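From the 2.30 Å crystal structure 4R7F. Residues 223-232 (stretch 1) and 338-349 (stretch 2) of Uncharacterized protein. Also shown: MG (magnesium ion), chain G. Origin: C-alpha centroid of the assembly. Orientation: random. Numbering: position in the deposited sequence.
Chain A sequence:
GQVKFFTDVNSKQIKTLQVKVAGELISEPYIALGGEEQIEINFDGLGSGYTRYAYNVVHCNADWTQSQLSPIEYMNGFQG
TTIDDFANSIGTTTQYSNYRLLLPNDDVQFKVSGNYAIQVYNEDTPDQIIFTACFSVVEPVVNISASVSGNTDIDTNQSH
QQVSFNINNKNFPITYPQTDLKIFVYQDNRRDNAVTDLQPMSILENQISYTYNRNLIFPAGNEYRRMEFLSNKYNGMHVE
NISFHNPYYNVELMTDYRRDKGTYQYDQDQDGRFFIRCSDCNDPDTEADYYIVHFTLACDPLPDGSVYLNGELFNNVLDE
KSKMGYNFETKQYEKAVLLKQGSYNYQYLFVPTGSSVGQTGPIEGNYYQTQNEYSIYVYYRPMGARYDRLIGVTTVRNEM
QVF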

# COMPACT_ATOMS: atom_id res chain seq x y z
N GLU A 223 3.19 -15.68 0.59
CA GLU A 223 2.77 -15.00 -0.64
C GLU A 223 2.21 -16.06 -1.55
O GLU A 223 2.68 -17.21 -1.57
CB GLU A 223 3.92 -14.23 -1.34
CG GLU A 223 4.71 -13.26 -0.43
CD GLU A 223 3.89 -12.16 0.26
OE1 GLU A 223 2.70 -11.92 -0.06
OE2 GLU A 223 4.48 -11.52 1.16
N TYR A 224 1.16 -15.68 -2.25
CA TYR A 224 0.46 -16.59 -3.11
C TYR A 224 1.41 -16.94 -4.24
O TYR A 224 2.33 -16.16 -4.62
CB TYR A 224 -0.84 -15.97 -3.67
CG TYR A 224 -1.98 -15.89 -2.69
CD1 TYR A 224 -1.93 -15.06 -1.61
CD2 TYR A 224 -3.15 -16.64 -2.87
CE1 TYR A 224 -2.98 -14.99 -0.70
CE2 TYR A 224 -4.19 -16.59 -1.98
CZ TYR A 224 -4.12 -15.75 -0.89
OH TYR A 224 -5.15 -15.67 0.03
N ARG A 225 1.18 -18.14 -4.75
CA ARG A 225 1.82 -18.63 -5.94
C ARG A 225 1.26 -17.89 -7.14
O ARG A 225 0.07 -17.51 -7.15
CB ARG A 225 1.56 -20.13 -6.12
CG ARG A 225 2.16 -21.00 -5.04
CD ARG A 225 1.51 -22.38 -5.04
NE ARG A 225 1.79 -23.14 -3.85
CZ ARG A 225 2.87 -23.90 -3.67
NH1 ARG A 225 3.81 -24.00 -4.60
NH2 ARG A 225 2.99 -24.57 -2.54
N ARG A 226 2.11 -17.72 -8.16
CA ARG A 226 1.70 -16.97 -9.36
C ARG A 226 2.02 -17.75 -10.60
O ARG A 226 2.95 -18.57 -10.64
CB ARG A 226 2.35 -15.58 -9.43
CG ARG A 226 1.98 -14.66 -8.26
CD ARG A 226 3.05 -13.62 -7.96
NE ARG A 226 3.37 -12.76 -9.12
CZ ARG A 226 4.60 -12.45 -9.54
NH1 ARG A 226 5.69 -12.90 -8.92
NH2 ARG A 226 4.75 -11.66 -10.59
N MSE A 227 1.23 -17.45 -11.62
CA MSE A 227 1.20 -18.19 -12.88
C MSE A 227 0.59 -17.23 -13.87
O MSE A 227 -0.26 -16.43 -13.50
CB MSE A 227 0.32 -19.36 -12.44
CG MSE A 227 -0.29 -20.22 -13.48
SE MSE A 227 -1.88 -19.43 -14.23
CE MSE A 227 -3.43 -20.33 -13.44
N GLU A 228 1.01 -17.29 -15.13
CA GLU A 228 0.46 -16.41 -16.18
C GLU A 228 0.48 -17.14 -17.49
O GLU A 228 1.46 -17.81 -17.81
CB GLU A 228 1.32 -15.18 -16.43
CG GLU A 228 1.44 -14.17 -15.31
CD GLU A 228 2.17 -12.92 -15.76
OE1 GLU A 228 2.20 -12.67 -16.99
OE2 GLU A 228 2.72 -12.18 -14.90
N PHE A 229 -0.57 -16.97 -18.28
CA PHE A 229 -0.59 -17.54 -19.62
C PHE A 229 -1.32 -16.60 -20.56
O PHE A 229 -2.51 -16.74 -20.82
CB PHE A 229 -1.16 -18.96 -19.66
CG PHE A 229 -2.60 -19.09 -19.20
CD1 PHE A 229 -2.93 -19.05 -17.84
CD2 PHE A 229 -3.61 -19.32 -20.12
CE1 PHE A 229 -4.25 -19.20 -17.44
CE2 PHE A 229 -4.93 -19.46 -19.72
CZ PHE A 229 -5.26 -19.39 -18.38
N LEU A 230 -0.54 -15.66 -21.08
CA LEU A 230 -1.03 -14.58 -21.90
C LEU A 230 -1.07 -14.91 -23.38
O LEU A 230 -1.68 -14.17 -24.16
CB LEU A 230 -0.15 -13.36 -21.68
CG LEU A 230 0.02 -12.88 -20.25
CD1 LEU A 230 0.83 -11.59 -20.26
CD2 LEU A 230 -1.32 -12.67 -19.56
N SER A 231 -0.43 -16.01 -23.79
CA SER A 231 -0.63 -16.55 -25.13
C SER A 231 -0.31 -18.02 -25.16
O SER A 231 0.22 -18.57 -24.18
CB SER A 231 0.24 -15.82 -26.16
OG SER A 231 1.55 -16.36 -26.19
N ASN A 232 -0.63 -18.66 -26.30
CA ASN A 232 -0.18 -20.03 -26.57
C ASN A 232 1.21 -20.19 -27.24
O ASN A 232 1.61 -21.30 -27.54
CB ASN A 232 -1.23 -20.81 -27.41
CG ASN A 232 -1.63 -20.10 -28.69
OD1 ASN A 232 -0.86 -19.38 -29.30
ND2 ASN A 232 -2.85 -20.31 -29.09
N LEU A 338 -10.71 -25.12 -16.30
CA LEU A 338 -10.85 -24.24 -17.43
C LEU A 338 -10.88 -22.78 -16.94
O LEU A 338 -11.78 -22.37 -16.23
CB LEU A 338 -12.13 -24.56 -18.19
CG LEU A 338 -12.33 -23.86 -19.54
CD1 LEU A 338 -11.48 -24.51 -20.62
CD2 LEU A 338 -13.79 -23.87 -19.97
N LEU A 339 -9.88 -22.04 -17.39
CA LEU A 339 -9.58 -20.69 -16.97
C LEU A 339 -9.34 -19.78 -18.19
O LEU A 339 -8.74 -20.19 -19.22
CB LEU A 339 -8.31 -20.68 -16.10
CG LEU A 339 -8.46 -21.35 -14.72
CD1 LEU A 339 -7.13 -21.43 -13.99
CD2 LEU A 339 -9.46 -20.60 -13.87
N LYS A 340 -9.82 -18.56 -18.06
CA LYS A 340 -9.57 -17.48 -19.01
C LYS A 340 -8.16 -16.96 -18.82
O LYS A 340 -7.67 -16.78 -17.70
CB LYS A 340 -10.57 -16.37 -18.78
CG LYS A 340 -10.69 -15.34 -19.88
CD LYS A 340 -11.73 -14.28 -19.50
CE LYS A 340 -12.18 -13.47 -20.70
NZ LYS A 340 -13.54 -12.89 -20.50
N GLN A 341 -7.50 -16.72 -19.94
CA GLN A 341 -6.13 -16.24 -19.96
C GLN A 341 -5.90 -15.00 -19.09
O GLN A 341 -6.72 -14.08 -19.09
CB GLN A 341 -5.73 -15.88 -21.38
CG GLN A 341 -5.62 -17.02 -22.33
CD GLN A 341 -5.27 -16.50 -23.70
OE1 GLN A 341 -6.14 -15.99 -24.42
NE2 GLN A 341 -4.00 -16.60 -24.06
N GLY A 342 -4.74 -14.98 -18.43
CA GLY A 342 -4.36 -13.87 -17.56
C GLY A 342 -3.27 -14.24 -16.55
O GLY A 342 -2.58 -15.26 -16.71
N SER A 343 -3.13 -13.40 -15.52
CA SER A 343 -2.22 -13.63 -14.38
C SER A 343 -3.04 -14.07 -13.21
O SER A 343 -3.98 -13.36 -12.82
CB SER A 343 -1.46 -12.35 -13.98
OG SER A 343 -0.83 -11.76 -15.10
N TYR A 344 -2.67 -15.20 -12.62
CA TYR A 344 -3.41 -15.75 -11.47
C TYR A 344 -2.54 -15.87 -10.23
O TYR A 344 -1.41 -16.38 -10.30
CB TYR A 344 -4.00 -17.13 -11.83
CG TYR A 344 -5.21 -17.06 -12.77
CD1 TYR A 344 -5.06 -16.77 -14.14
CD2 TYR A 344 -6.51 -17.29 -12.29
CE1 TYR A 344 -6.16 -16.70 -14.99
CE2 TYR A 344 -7.60 -17.20 -13.13
CZ TYR A 344 -7.42 -16.90 -14.48
OH TYR A 344 -8.53 -16.84 -15.28
N ASN A 345 -3.06 -15.41 -9.09
CA ASN A 345 -2.57 -15.85 -7.79
C ASN A 345 -3.33 -17.12 -7.36
O ASN A 345 -4.53 -17.26 -7.61
CB ASN A 345 -2.84 -14.81 -6.68
CG ASN A 345 -1.98 -13.55 -6.74
OD1 ASN A 345 -1.87 -12.86 -5.75
ND2 ASN A 345 -1.41 -13.22 -7.88
N TYR A 346 -2.66 -18.00 -6.63
CA TYR A 346 -3.30 -19.18 -6.11
C TYR A 346 -2.49 -19.78 -4.98
O TYR A 346 -1.33 -19.48 -4.83
CB TYR A 346 -3.53 -20.23 -7.23
CG TYR A 346 -2.28 -20.92 -7.76
CD1 TYR A 346 -1.46 -20.32 -8.71
CD2 TYR A 346 -1.94 -22.19 -7.33
CE1 TYR A 346 -0.32 -21.00 -9.20
CE2 TYR A 346 -0.82 -22.85 -7.80
CZ TYR A 346 -0.00 -22.26 -8.72
OH TYR A 346 1.10 -22.98 -9.18
N GLN A 347 -3.14 -20.63 -4.18
CA GLN A 347 -2.46 -21.38 -3.16
C GLN A 347 -3.29 -22.59 -2.81
O GLN A 347 -4.42 -22.80 -3.30
CB GLN A 347 -2.25 -20.52 -1.92
CG GLN A 347 -3.54 -20.24 -1.20
CD GLN A 347 -3.37 -19.35 0.03
OE1 GLN A 347 -2.27 -19.06 0.49
NE2 GLN A 347 -4.50 -18.93 0.57
N TYR A 348 -2.72 -23.38 -1.92
CA TYR A 348 -3.26 -24.65 -1.55
C TYR A 348 -3.53 -24.65 -0.05
O TYR A 348 -2.62 -24.50 0.75
CB TYR A 348 -2.24 -25.73 -1.88
CG TYR A 348 -1.94 -25.92 -3.36
CD1 TYR A 348 -2.87 -26.52 -4.24
CD2 TYR A 348 -0.71 -25.58 -3.87
CE1 TYR A 348 -2.56 -26.71 -5.57
CE2 TYR A 348 -0.41 -25.77 -5.20
CZ TYR A 348 -1.31 -26.32 -6.05
OH TYR A 348 -0.92 -26.49 -7.36
N LEU A 349 -4.79 -24.83 0.32
CA LEU A 349 -5.17 -24.85 1.71
C LEU A 349 -5.56 -26.26 2.09
O LEU A 349 -6.15 -26.97 1.32
CB LEU A 349 -6.37 -23.93 1.94
CG LEU A 349 -6.20 -22.43 1.75
CD1 LEU A 349 -7.52 -21.76 2.10
CD2 LEU A 349 -5.09 -21.90 2.64
MG MG G . 0.38 -11.45 -0.06
O HOH W 1 0.47 -18.71 -0.26
O HOH W 2 -4.59 -16.60 2.59
O HOH W 3 -0.17 -13.47 1.09

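Parts of the two stretches pair as antiparallel strands, with Arg225 to Glu228 in register with Tyr346 to Ser343, and 960 Å² is buried, both sides summed. Along stretch 2, contact begins at Leu339. Its CD1 lies 3.9 Å from CE of selenomethionine Met227, and its CB lies 4.0 Å from CZ of Phe229. Its carbonyl oxygen sits at the edge of the Phe229 ring. Lys340 adds little beyond its backbone: its O is 3.6 Å from Phe229 CZ, and its CA-to-CB bond points away from stretch 1.

Gln341 packs against the same ring, with CG 3.6 Å from Phe229 CE2. Its NE2 is 3.4 Å from Leu230 O, but the angle is too poor for a hydrogen bond. Gly342 has its N over one face of the Phe229 ring. Its O accepts a hydrogen bond from Phe229 N at 3.1 Å, and Glu228 CA also approaches that oxygen, at 3.3 Å. Leu230 CD2 reaches back to within 3.8 Å of Gly342 CA.

Ser343 and Glu228 form a non-hydrogen-bonded pair, so their CA atoms are close, at 4.3 Å. Both side chains lie on the same face of the sheet, and Ser343 OG is 3.3 Å from Glu228 CD. Tyr344 pairs with Met227 through two backbone bonds. Tyr344 N to Met227 O is 2.8 Å and nearly straight; Met227 N to Tyr344 O is 3.1 Å and weak. On the other face, Met227 CE packs 3.6 Å from Tyr344 CB. The Tyr344 hydroxyl turns back within its own stretch, where OH donates to Lys340 O at 2.6 Å.

Asn345 opposes Arg226 in the next non-hydrogen-bonded pair. Its ND2 is 3.7 Å from Arg226 CG, on the face shared with Ser343 and Glu228. Its CA approaches Arg225 O at 3.2 Å in a CA-H...O contact. Tyr346 pairs with Arg225 by two backbone bonds, Arg225 N to Tyr346 O and Tyr346 N to Arg225 O, both 2.8 Å. Its ring is covered over one face by Arg225 CB, 3.7 Å from the ring centroid and nearly along the normal. Met227 CB meets the edge of this ring, 3.7 Å from Tyr346 CE1.

Gln347 places CD over one face of the Tyr224 ring. A direct bond between Tyr224 OH and Gln347 NE2 is ruled out by poor geometry, but water 2 bridges them, 2.8 Å from Tyr224 OH and 3.1 Å from Gln347 NE2. Tyr348 lies over one face of the Arg225 guanidinium, with its own ring edge toward Arg225 NE. Leu349 makes no contact.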